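DNA-entry nuclease inhibitor (Bacillus subtilis subsp. subtilis, PDB 4MQD) inhibits the DNA-entry nuclease and plays a role in competence for transformation, as a subunit of a complex that governs binding and entry of donor DNA. Local coordinates at residues A[11-16]-A[60-65]; A[17-22]-A[49-54]; A[23-28]-A[89-94]; A[78-83]-A[110-115]. All coordinates share one frame; numbering follows the deposited sequence.

Contact 1. Residues A[11-16]-A[60-65]; sequences QELSIS and AFILFR
Gln11, Glu12 and Leu13 run antiparallel to Ala60, Phe61 and Ile62, the short strand axes 4.5 Å apart and the N-to-C directions 133° from one another, with the non-hydrogen-bonded pair Glu12-Phe61 between the hydrogen-bonded pairs Gln11-Ile62 and Leu13-Ala60. Four backbone bonds hold them; Ile62 N reaches Gln11 O at 2.8 Å in a nearly straight bond. On the face of Leu13 and Ile62 the packing is aliphatic. Leu13 CG is anti to its backbone N (chi1 -166°), and its CD2 meets Ile62 CG1 at 3.9 Å. Both side chains also lie on Leu100, so this is the inward face of a beta sandwich, where an edge strand of the mixed sheet looks across at the second sheet and branched hydrocarbons suit the dry interior. Ala60 offers a single methyl, against which Ile15 CG1 rests, 3.9 Å from Ala60 CB. On the other face Phe61 turns its ring toward strand 11-14, CE1 lying 4.0 Å from Glu12 CB, while Glu12 CG nears Ala60 O. An alanine in place of Phe61 would probably leave the Glu12 backbone and CB without the ring that lies against them and weaken the packing on Leu123.

Contact 2. Residues A[17-22]-A[49-54]; sequences YHQFTV and AISFEA
Phe52 drives its CB into the flat face of the Phe20 ring: the carbon stands 4.1 Å from the ring centroid, a CH-pi contact, with Phe20 CZ its nearest atom at 3.7 Å. Phe20 CG takes the crowded position between backbone N and carbonyl carbon (chi1 60°), which sets the ring beside strand 49-53, where Phe52 CB meets its face. The two rings meet obliquely, planes 39° apart. At the edge of the Phe52 ring, in its plane, sits Val22 CG2, 3.9 Å from Phe52 CE2. Ile50 CG2 lies over one Phe52 face. At the other end Ala54 CB lies at the Phe20 edge in a loose contact, a methyl leaving room for the ring. Cutting Phe20 back to an alanine would probably open a gap between the sheets, leaving Phe52 CB without its aromatic floor and Tyr128 without its edge-to-face partner. The opposite face of this antiparallel pair is polar: Thr21 OG1 and Ser51 OG, on residues whose CA atoms are close, share a hydrogen bond of 2.7 Å that small hydroxyl side chains can make. Ala54 N closes the pairing with a straight bond to His18 O, arriving from above the carbonyl plane. Strand 90-93 flanks 19-24 on its far side and strand 43-46 flanks 49-53, while Cys113 and Leu111 of strand 107-116, with Val81 and Phe83 of strand 77-85, pack against the aromatic and aliphatic face from the second sheet.

Contact 3. Residues A[23-28]-A[89-94]; sequences FQKDST and GIHIES
His91 N gives Phe23 O a nearly straight hydrogen bond of 2.9 Å, and Phe23 N returns one to His91 O at 3.0 Å, so the two residues form a hydrogen-bonded antiparallel pair. Their side chains share one face of the sheet. Phe23 CG sits between its backbone N and carbonyl carbon (chi1 57°), and the ring comes over to strand 90-93, where His91 CB rests on its face, offset toward the rim and only 3.4 Å from Phe23 CZ. Glu93 CB touches the rim of the same ring, 3.9 Å from Phe23 CE1, while the Glu93 carboxylate makes a salt bridge with Arg99. The imidazole of His91 crosses the phenyl ring obliquely, planes 48° apart. Lys25 O lies at the edge of the imidazole, in its plane, 3.0 Å from His91 NE2, but the bond is bent and weak. A histidine suits this place in that its two nitrogens can face both sides, ND1 to Leu100 O on strand 100-102 and NE2, weakly, to the turn after strand 19-24. Lys25 lays its CB 3.6 Å from Gly89 O and bends its chain so that NZ reaches Asn88 O. Gly89 has a positive phi (134°), at which a side chain would jam against the preceding carbonyl, and a CB would also crowd Lys25 NZ; glycine avoids both. Beyond Gln24 the chain leaves the sheet, Ser27 OG bonding back to Gln24 O. Here the end of strand 19-24, the middle strand of the antiparallel sheet, pairs with the start of strand 90-93 beside it, in a beta sandwich.

Contact 4. Residues A[78-83]-A[110-115]; sequences KVTVPF and QLTCWT
Val79, Val81, Leu111 and Cys113 lie on the inward face of a beta sandwich, on two antiparallel strands of its mixed sheet; strand 77-85 is the outermost on this side and strand 107-116 its neighbour. The backbones pair regularly, with four N-H to O bonds around the non-hydrogen-bonded pair Thr80-Thr112. Two are short: Cys113 N to Val79 O and Val81 N to Leu111 O, both 2.7 Å. Val79 O also receives a CA-H...O contact from Thr112 CA at 3.1 Å. Apolar contact is concentrated at the end near Phe83, whose CB meets Leu111 CB at 4.0 Å. The beta-branched valines suit an extended backbone, and Val81, Leu111 and Cys113 face the second sheet. On the opposite face the contacts are polar or mixed. Thr80 OG1 and Thr112 OG1 share a hydrogen bond of 2.9 Å, each hydroxyl lying beside its own backbone N. Gln110 bends at its second torsion, which turns CD back; its OE1 lies 3.4 Å from Thr80 CG2, and its chain runs side by side with the ring of Pro82. A proline fits there because, in this non-hydrogen-bonded pair, Gln110 asks for no N-H from it, and on the other side 77-85, outermost in its sheet, has no strand of this chain to need one. Lys78 is fully extended and lies alongside Trp114, pointing the same way, so its methylenes run past the indole NE1. Tyr75 meets the Trp114 ring edge-to-face. The nearest approach of the lysine chain to the indole puts Lys78 CD 3.6 Å from Trp114 NE1.

Overall arrangement
From the N terminus, 11-16 pairs with 60-65 in contact 1, closing a long loop that holds all of contact 2, where 17-22 takes 49-54. Contact 3 starts within that loop at 23-28 but finds its mate at 89-94, so it crosses both. Contact 4 follows contacts 1 and 2 in series and also crosses contact 3, since 78-83 precedes 89-94 and 110-115 follows it. Contacts 1 and 4 stand at the two margins of the mixed sheet; contacts 2 and 3 share strand 19-24 in the antiparallel sheet. The inward faces of contacts 2 and 4 pack together and Phe64 meets Ile90, binding the sheets into one sandwich, and Ser94 OG ties contact 3 to contacts 1 and 2.

Contact 1. Residues A[11-16]-A[60-65]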
# COMPACT_ATOMS: atom_id res chain seq x y z
N GLN A 11 -4.83 15.37 -8.82
CA GLN A 11 -4.52 16.47 -9.73
C GLN A 11 -3.64 15.97 -10.87
O GLN A 11 -2.53 15.49 -10.64
CB GLN A 11 -3.81 17.60 -8.99
CG GLN A 11 -4.69 18.36 -8.02
CD GLN A 11 -5.78 19.16 -8.70
OE1 GLN A 11 -5.64 19.56 -9.86
NE2 GLN A 11 -6.87 19.40 -7.99
N GLU A 12 -4.14 16.10 -12.09
CA GLU A 12 -3.38 15.74 -13.28
C GLU A 12 -2.24 16.74 -13.48
O GLU A 12 -2.40 17.93 -13.24
CB GLU A 12 -4.29 15.70 -14.51
CG GLU A 12 -3.66 15.02 -15.73
CD GLU A 12 -4.67 14.69 -16.81
OE1 GLU A 12 -5.79 15.26 -16.79
OE2 GLU A 12 -4.35 13.86 -17.69
N LEU A 13 -1.08 16.23 -13.90
CA LEU A 13 0.11 17.06 -14.06
C LEU A 13 1.00 16.47 -15.16
O LEU A 13 1.30 15.28 -15.14
CB LEU A 13 0.88 17.13 -12.75
CG LEU A 13 1.97 18.20 -12.63
CD1 LEU A 13 1.36 19.59 -12.53
CD2 LEU A 13 2.87 17.93 -11.42
N SER A 14 1.40 17.31 -16.11
CA SER A 14 2.33 16.89 -17.15
C SER A 14 3.76 16.95 -16.63
O SER A 14 4.27 18.03 -16.33
CB SER A 14 2.19 17.78 -18.39
OG SER A 14 0.93 17.58 -19.01
N ILE A 15 4.40 15.79 -16.51
CA ILE A 15 5.77 15.70 -16.03
C ILE A 15 6.75 15.95 -17.18
O ILE A 15 6.64 15.34 -18.24
CB ILE A 15 6.09 14.32 -15.42
CG1 ILE A 15 5.10 13.98 -14.29
CG2 ILE A 15 7.54 14.26 -14.93
CD1 ILE A 15 5.00 15.04 -13.21
N SER A 16 7.71 16.84 -16.95
CA SER A 16 8.81 17.06 -17.88
C SER A 16 10.13 16.86 -17.15
O SER A 16 10.23 17.11 -15.95
CB SER A 16 8.74 18.46 -18.48
OG SER A 16 7.67 18.57 -19.39
N ALA A 60 0.69 12.60 -15.37
CA ALA A 60 0.63 11.86 -14.12
C ALA A 60 -0.40 12.47 -13.18
O ALA A 60 -0.86 13.60 -13.41
CB ALA A 60 2.00 11.84 -13.46
N PHE A 61 -0.75 11.73 -12.14
CA PHE A 61 -1.65 12.23 -11.10
C PHE A 61 -0.89 12.42 -9.79
O PHE A 61 -0.12 11.55 -9.39
CB PHE A 61 -2.83 11.26 -10.89
CG PHE A 61 -3.85 11.32 -11.99
CD1 PHE A 61 -4.83 12.31 -11.99
CD2 PHE A 61 -3.84 10.39 -13.02
CE1 PHE A 61 -5.78 12.37 -12.99
CE2 PHE A 61 -4.79 10.45 -14.03
CZ PHE A 61 -5.76 11.43 -14.02
N ILE A 62 -1.11 13.57 -9.16
CA ILE A 62 -0.55 13.86 -7.85
C ILE A 62 -1.64 13.71 -6.80
O ILE A 62 -2.66 14.40 -6.86
CB ILE A 62 -0.00 15.31 -7.78
CG1 ILE A 62 1.03 15.56 -8.89
CG2 ILE A 62 0.58 15.60 -6.40
CD1 ILE A 62 2.28 14.71 -8.81
N LEU A 63 -1.44 12.79 -5.85
CA LEU A 63 -2.35 12.61 -4.72
C LEU A 63 -1.70 13.15 -3.46
O LEU A 63 -0.83 12.50 -2.87
CB LEU A 63 -2.70 11.13 -4.51
CG LEU A 63 -3.92 10.61 -5.27
CD1 LEU A 63 -3.77 10.84 -6.76
CD2 LEU A 63 -4.14 9.13 -4.96
N PHE A 64 -2.10 14.35 -3.05
CA PHE A 64 -1.55 14.96 -1.84
C PHE A 64 -2.41 14.61 -0.64
O PHE A 64 -3.64 14.63 -0.72
CB PHE A 64 -1.43 16.47 -1.99
CG PHE A 64 -0.52 17.10 -0.98
CD1 PHE A 64 0.86 17.06 -1.16
CD2 PHE A 64 -1.03 17.71 0.16
CE1 PHE A 64 1.71 17.62 -0.23
CE2 PHE A 64 -0.18 18.28 1.09
CZ PHE A 64 1.19 18.23 0.90
N ARG A 65 -1.75 14.29 0.48
CA ARG A 65 -2.43 13.93 1.72
C ARG A 65 -1.76 14.57 2.93
O ARG A 65 -0.55 14.81 2.92
CB ARG A 65 -2.43 12.42 1.91
CG ARG A 65 -3.17 11.64 0.84
CD ARG A 65 -3.01 10.15 1.06
NE ARG A 65 -3.64 9.38 -0.01
CZ ARG A 65 -3.61 8.05 -0.10
NH1 ARG A 65 -2.98 7.32 0.81
NH2 ARG A 65 -4.23 7.45 -1.12

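Contact 2. Residues A[17-22]-A[49-54]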
# COMPACT_ATOMS: atom_id res chain seq x y z
N TYR A 17 11.14 16.41 -17.89
CA TYR A 17 12.48 16.20 -17.36
C TYR A 17 12.51 15.33 -16.10
O TYR A 17 13.30 15.56 -15.18
CB TYR A 17 13.15 17.56 -17.11
CG TYR A 17 13.16 18.45 -18.33
CD1 TYR A 17 14.08 18.25 -19.35
CD2 TYR A 17 12.23 19.47 -18.48
CE1 TYR A 17 14.08 19.05 -20.48
CE2 TYR A 17 12.22 20.28 -19.60
CZ TYR A 17 13.15 20.07 -20.60
OH TYR A 17 13.16 20.87 -21.72
N HIS A 18 11.63 14.32 -16.08
CA HIS A 18 11.61 13.30 -15.03
C HIS A 18 11.61 13.85 -13.61
O HIS A 18 12.30 13.32 -12.73
CB HIS A 18 12.79 12.34 -15.22
CG HIS A 18 12.83 11.69 -16.57
ND1 HIS A 18 13.46 12.26 -17.65
CD2 HIS A 18 12.29 10.53 -17.01
CE1 HIS A 18 13.32 11.47 -18.70
NE2 HIS A 18 12.62 10.42 -18.34
N GLN A 19 10.84 14.91 -13.38
CA GLN A 19 10.78 15.52 -12.05
C GLN A 19 9.53 16.37 -11.83
O GLN A 19 8.90 16.84 -12.78
CB GLN A 19 12.03 16.37 -11.80
CG GLN A 19 12.02 17.74 -12.47
CD GLN A 19 13.38 18.41 -12.46
OE1 GLN A 19 13.69 19.22 -11.58
NE2 GLN A 19 14.21 18.06 -13.44
N PHE A 20 9.19 16.55 -10.56
CA PHE A 20 8.26 17.57 -10.11
C PHE A 20 8.74 18.07 -8.76
O PHE A 20 9.47 17.36 -8.06
CB PHE A 20 6.82 17.04 -10.03
CG PHE A 20 6.65 15.88 -9.08
CD1 PHE A 20 6.36 16.11 -7.74
CD2 PHE A 20 6.77 14.58 -9.53
CE1 PHE A 20 6.19 15.04 -6.87
CE2 PHE A 20 6.61 13.51 -8.66
CZ PHE A 20 6.32 13.75 -7.33
N THR A 21 8.34 19.28 -8.39
CA THR A 21 8.93 19.96 -7.24
C THR A 21 7.88 20.50 -6.29
O THR A 21 6.93 21.16 -6.71
CB THR A 21 9.85 21.11 -7.71
OG1 THR A 21 10.86 20.58 -8.57
CG2 THR A 21 10.51 21.81 -6.52
N VAL A 22 8.08 20.22 -5.00
CA VAL A 22 7.25 20.75 -3.93
C VAL A 22 7.99 21.95 -3.33
O VAL A 22 9.14 21.81 -2.92
CB VAL A 22 7.02 19.70 -2.83
CG1 VAL A 22 6.10 20.25 -1.74
CG2 VAL A 22 6.45 18.42 -3.43
N ALA A 49 12.60 23.75 -0.74
CA ALA A 49 11.99 23.03 -1.86
C ALA A 49 12.57 21.63 -1.99
O ALA A 49 13.76 21.42 -1.75
CB ALA A 49 12.19 23.81 -3.15
N ILE A 50 11.72 20.68 -2.37
CA ILE A 50 12.13 19.31 -2.64
C ILE A 50 11.63 18.91 -4.02
O ILE A 50 10.43 19.00 -4.30
CB ILE A 50 11.55 18.32 -1.61
CG1 ILE A 50 11.96 18.71 -0.18
CG2 ILE A 50 12.02 16.90 -1.92
CD1 ILE A 50 11.13 18.04 0.89
N SER A 51 12.54 18.47 -4.89
CA SER A 51 12.16 17.90 -6.17
C SER A 51 12.22 16.39 -6.07
O SER A 51 13.19 15.83 -5.55
CB SER A 51 13.09 18.37 -7.29
OG SER A 51 13.10 19.79 -7.37
N PHE A 52 11.16 15.73 -6.54
CA PHE A 52 11.10 14.28 -6.54
C PHE A 52 11.31 13.77 -7.96
O PHE A 52 10.83 14.36 -8.92
CB PHE A 52 9.75 13.81 -6.00
CG PHE A 52 9.58 14.05 -4.52
CD1 PHE A 52 10.23 13.25 -3.59
CD2 PHE A 52 8.78 15.09 -4.07
CE1 PHE A 52 10.07 13.48 -2.24
CE2 PHE A 52 8.62 15.32 -2.71
CZ PHE A 52 9.27 14.51 -1.79
N GLU A 53 12.04 12.66 -8.08
CA GLU A 53 12.27 12.03 -9.36
C GLU A 53 11.01 11.30 -9.82
O GLU A 53 10.35 10.63 -9.03
CB GLU A 53 13.42 11.02 -9.25
CG GLU A 53 13.86 10.44 -10.59
CD GLU A 53 14.50 9.07 -10.46
OE1 GLU A 53 14.31 8.41 -9.42
OE2 GLU A 53 15.17 8.65 -11.42
N ALA A 54 10.69 11.45 -11.10
CA ALA A 54 9.58 10.74 -11.71
C ALA A 54 10.14 9.73 -12.71
O ALA A 54 11.21 9.94 -13.28
CB ALA A 54 8.65 11.71 -12.41

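Contact 3. Residues A[23-28]-A[89-94]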
# COMPACT_ATOMS: atom_id res chain seq x y z
N PHE A 23 7.34 23.11 -3.29
CA PHE A 23 8.00 24.33 -2.82
C PHE A 23 7.06 25.30 -2.11
O PHE A 23 5.83 25.13 -2.11
CB PHE A 23 8.71 25.03 -3.99
CG PHE A 23 7.82 25.37 -5.15
CD1 PHE A 23 7.45 24.39 -6.07
CD2 PHE A 23 7.37 26.67 -5.35
CE1 PHE A 23 6.64 24.70 -7.15
CE2 PHE A 23 6.57 26.99 -6.43
CZ PHE A 23 6.20 26.00 -7.33
N GLN A 24 7.65 26.31 -1.48
CA GLN A 24 6.92 27.27 -0.66
C GLN A 24 6.00 28.14 -1.51
O GLN A 24 6.26 28.36 -2.69
CB GLN A 24 7.89 28.15 0.14
CG GLN A 24 8.91 27.40 0.98
CD GLN A 24 8.30 26.39 1.93
OE1 GLN A 24 7.29 26.67 2.59
NE2 GLN A 24 8.90 25.21 2.02
N LYS A 25 4.94 28.65 -0.89
CA LYS A 25 3.92 29.46 -1.57
C LYS A 25 4.52 30.60 -2.40
O LYS A 25 4.09 30.83 -3.53
CB LYS A 25 2.93 30.04 -0.55
CG LYS A 25 1.69 30.67 -1.17
CD LYS A 25 1.18 31.87 -0.39
CE LYS A 25 0.48 31.47 0.90
NZ LYS A 25 -0.84 30.83 0.66
N ASP A 26 5.49 31.30 -1.83
CA ASP A 26 6.07 32.48 -2.47
C ASP A 26 7.57 32.30 -2.70
O ASP A 26 8.39 33.05 -2.16
CB ASP A 26 5.80 33.73 -1.62
CG ASP A 26 4.31 33.97 -1.40
OD1 ASP A 26 3.54 33.83 -2.37
OD2 ASP A 26 3.92 34.29 -0.26
N SER A 27 7.91 31.31 -3.51
CA SER A 27 9.30 31.05 -3.89
C SER A 27 9.37 30.48 -5.31
O SER A 27 8.42 29.87 -5.79
CB SER A 27 9.97 30.10 -2.90
OG SER A 27 9.40 28.80 -2.97
N THR A 28 10.51 30.69 -5.96
CA THR A 28 10.74 30.19 -7.32
C THR A 28 11.91 29.21 -7.30
O THR A 28 13.07 29.62 -7.31
CB THR A 28 11.03 31.35 -8.29
OG1 THR A 28 9.93 32.28 -8.27
CG2 THR A 28 11.23 30.84 -9.71
N GLY A 89 0.74 27.30 3.11
CA GLY A 89 0.51 26.94 1.71
C GLY A 89 1.77 26.48 0.98
O GLY A 89 2.87 26.94 1.28
N ILE A 90 1.60 25.56 0.04
CA ILE A 90 2.69 25.08 -0.81
C ILE A 90 2.23 24.95 -2.26
O ILE A 90 1.04 25.01 -2.54
CB ILE A 90 3.22 23.70 -0.34
CG1 ILE A 90 2.09 22.66 -0.35
CG2 ILE A 90 3.83 23.81 1.04
CD1 ILE A 90 2.59 21.23 -0.28
N HIS A 91 3.20 24.77 -3.16
CA HIS A 91 2.90 24.47 -4.56
C HIS A 91 3.58 23.18 -4.98
O HIS A 91 4.58 22.77 -4.40
CB HIS A 91 3.40 25.59 -5.47
CG HIS A 91 2.72 26.91 -5.25
ND1 HIS A 91 1.36 27.08 -5.39
CD2 HIS A 91 3.22 28.12 -4.92
CE1 HIS A 91 1.05 28.34 -5.14
NE2 HIS A 91 2.16 28.99 -4.86
N ILE A 92 3.01 22.53 -6.00
CA ILE A 92 3.65 21.41 -6.67
C ILE A 92 3.60 21.69 -8.17
O ILE A 92 2.57 22.12 -8.69
CB ILE A 92 2.97 20.07 -6.36
CG1 ILE A 92 3.00 19.81 -4.84
CG2 ILE A 92 3.65 18.94 -7.12
CD1 ILE A 92 2.40 18.49 -4.41
N GLU A 93 4.72 21.47 -8.85
CA GLU A 93 4.84 21.84 -10.25
C GLU A 93 6.01 21.13 -10.92
O GLU A 93 7.04 20.88 -10.29
CB GLU A 93 5.02 23.36 -10.38
CG GLU A 93 4.83 23.90 -11.78
CD GLU A 93 4.97 25.41 -11.88
OE1 GLU A 93 4.89 26.10 -10.84
OE2 GLU A 93 5.18 25.91 -13.00
N SER A 94 5.83 20.79 -12.20
CA SER A 94 6.92 20.31 -13.04
C SER A 94 7.28 21.44 -14.00
O SER A 94 6.67 22.51 -13.97
CB SER A 94 6.51 19.05 -13.80
OG SER A 94 7.63 18.46 -14.45

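Contact 4. Residues A[78-83]-A[110-115]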
# COMPACT_ATOMS: atom_id res chain seq x y z
N LYS A 78 9.78 4.58 -2.53
CA LYS A 78 9.32 5.33 -1.37
C LYS A 78 10.45 6.24 -0.91
O LYS A 78 11.56 5.78 -0.65
CB LYS A 78 8.92 4.38 -0.24
CG LYS A 78 8.40 5.09 1.00
CD LYS A 78 8.01 4.10 2.09
CE LYS A 78 7.53 4.82 3.34
NZ LYS A 78 7.10 3.87 4.40
N VAL A 79 10.15 7.54 -0.82
CA VAL A 79 11.12 8.52 -0.38
C VAL A 79 10.50 9.35 0.73
O VAL A 79 9.42 9.91 0.54
CB VAL A 79 11.54 9.46 -1.54
CG1 VAL A 79 12.75 10.28 -1.14
CG2 VAL A 79 11.83 8.65 -2.79
N THR A 80 11.17 9.42 1.88
CA THR A 80 10.71 10.22 3.01
C THR A 80 11.75 11.29 3.35
O THR A 80 12.90 10.98 3.62
CB THR A 80 10.44 9.34 4.25
OG1 THR A 80 9.44 8.37 3.94
CG2 THR A 80 9.97 10.19 5.43
N VAL A 81 11.31 12.55 3.34
CA VAL A 81 12.21 13.70 3.49
C VAL A 81 11.64 14.71 4.48
O VAL A 81 10.43 14.99 4.45
CB VAL A 81 12.43 14.40 2.13
CG1 VAL A 81 13.39 15.58 2.27
CG2 VAL A 81 12.95 13.41 1.10
N PRO A 82 12.48 15.27 5.37
CA PRO A 82 12.05 16.39 6.19
C PRO A 82 11.69 17.61 5.35
O PRO A 82 12.37 17.91 4.38
CB PRO A 82 13.27 16.69 7.06
CG PRO A 82 14.02 15.40 7.12
CD PRO A 82 13.80 14.75 5.79
N PHE A 83 10.62 18.31 5.73
CA PHE A 83 10.15 19.46 4.97
C PHE A 83 9.49 20.49 5.87
O PHE A 83 8.54 20.18 6.59
CB PHE A 83 9.16 18.99 3.89
CG PHE A 83 8.70 20.09 2.97
CD1 PHE A 83 9.61 20.76 2.16
CD2 PHE A 83 7.36 20.44 2.91
CE1 PHE A 83 9.19 21.77 1.31
CE2 PHE A 83 6.94 21.45 2.06
CZ PHE A 83 7.85 22.11 1.26
N GLN A 110 7.24 15.28 7.91
CA GLN A 110 7.94 14.20 7.22
C GLN A 110 7.19 13.93 5.93
O GLN A 110 6.13 13.29 5.93
CB GLN A 110 8.01 12.93 8.08
CG GLN A 110 9.04 12.99 9.20
CD GLN A 110 10.47 13.07 8.69
OE1 GLN A 110 10.77 12.73 7.55
NE2 GLN A 110 11.37 13.53 9.56
N LEU A 111 7.73 14.46 4.83
CA LEU A 111 7.10 14.36 3.53
C LEU A 111 7.52 13.07 2.84
O LEU A 111 8.70 12.87 2.56
CB LEU A 111 7.49 15.56 2.66
CG LEU A 111 6.67 15.79 1.39
CD1 LEU A 111 5.25 16.22 1.73
CD2 LEU A 111 7.34 16.82 0.50
N THR A 112 6.54 12.19 2.59
CA THR A 112 6.80 10.92 1.92
C THR A 112 6.18 10.92 0.53
O THR A 112 5.05 11.36 0.35
CB THR A 112 6.24 9.74 2.74
OG1 THR A 112 6.86 9.71 4.03
CG2 THR A 112 6.49 8.41 2.03
N CYS A 113 6.93 10.42 -0.45
CA CYS A 113 6.45 10.30 -1.83
C CYS A 113 6.54 8.85 -2.30
O CYS A 113 7.62 8.28 -2.37
CB CYS A 113 7.27 11.20 -2.76
SG CYS A 113 6.75 11.14 -4.50
N TRP A 114 5.38 8.27 -2.63
CA TRP A 114 5.33 6.93 -3.21
C TRP A 114 5.16 7.03 -4.71
O TRP A 114 4.27 7.75 -5.19
CB TRP A 114 4.15 6.13 -2.64
CG TRP A 114 4.28 5.72 -1.21
CD1 TRP A 114 4.81 4.55 -0.74
CD2 TRP A 114 3.82 6.44 -0.07
NE1 TRP A 114 4.73 4.51 0.63
CE2 TRP A 114 4.13 5.66 1.07
CE3 TRP A 114 3.19 7.68 0.11
CZ2 TRP A 114 3.82 6.08 2.37
CZ3 TRP A 114 2.89 8.09 1.40
CH2 TRP A 114 3.21 7.30 2.51
N THR A 115 6.00 6.32 -5.46
CA THR A 115 5.86 6.22 -6.91
C THR A 115 5.00 5.00 -7.26
O THR A 115 5.40 3.86 -7.00
CB THR A 115 7.23 6.09 -7.60
OG1 THR A 115 8.02 7.25 -7.31
CG2 THR A 115 7.07 5.95 -9.11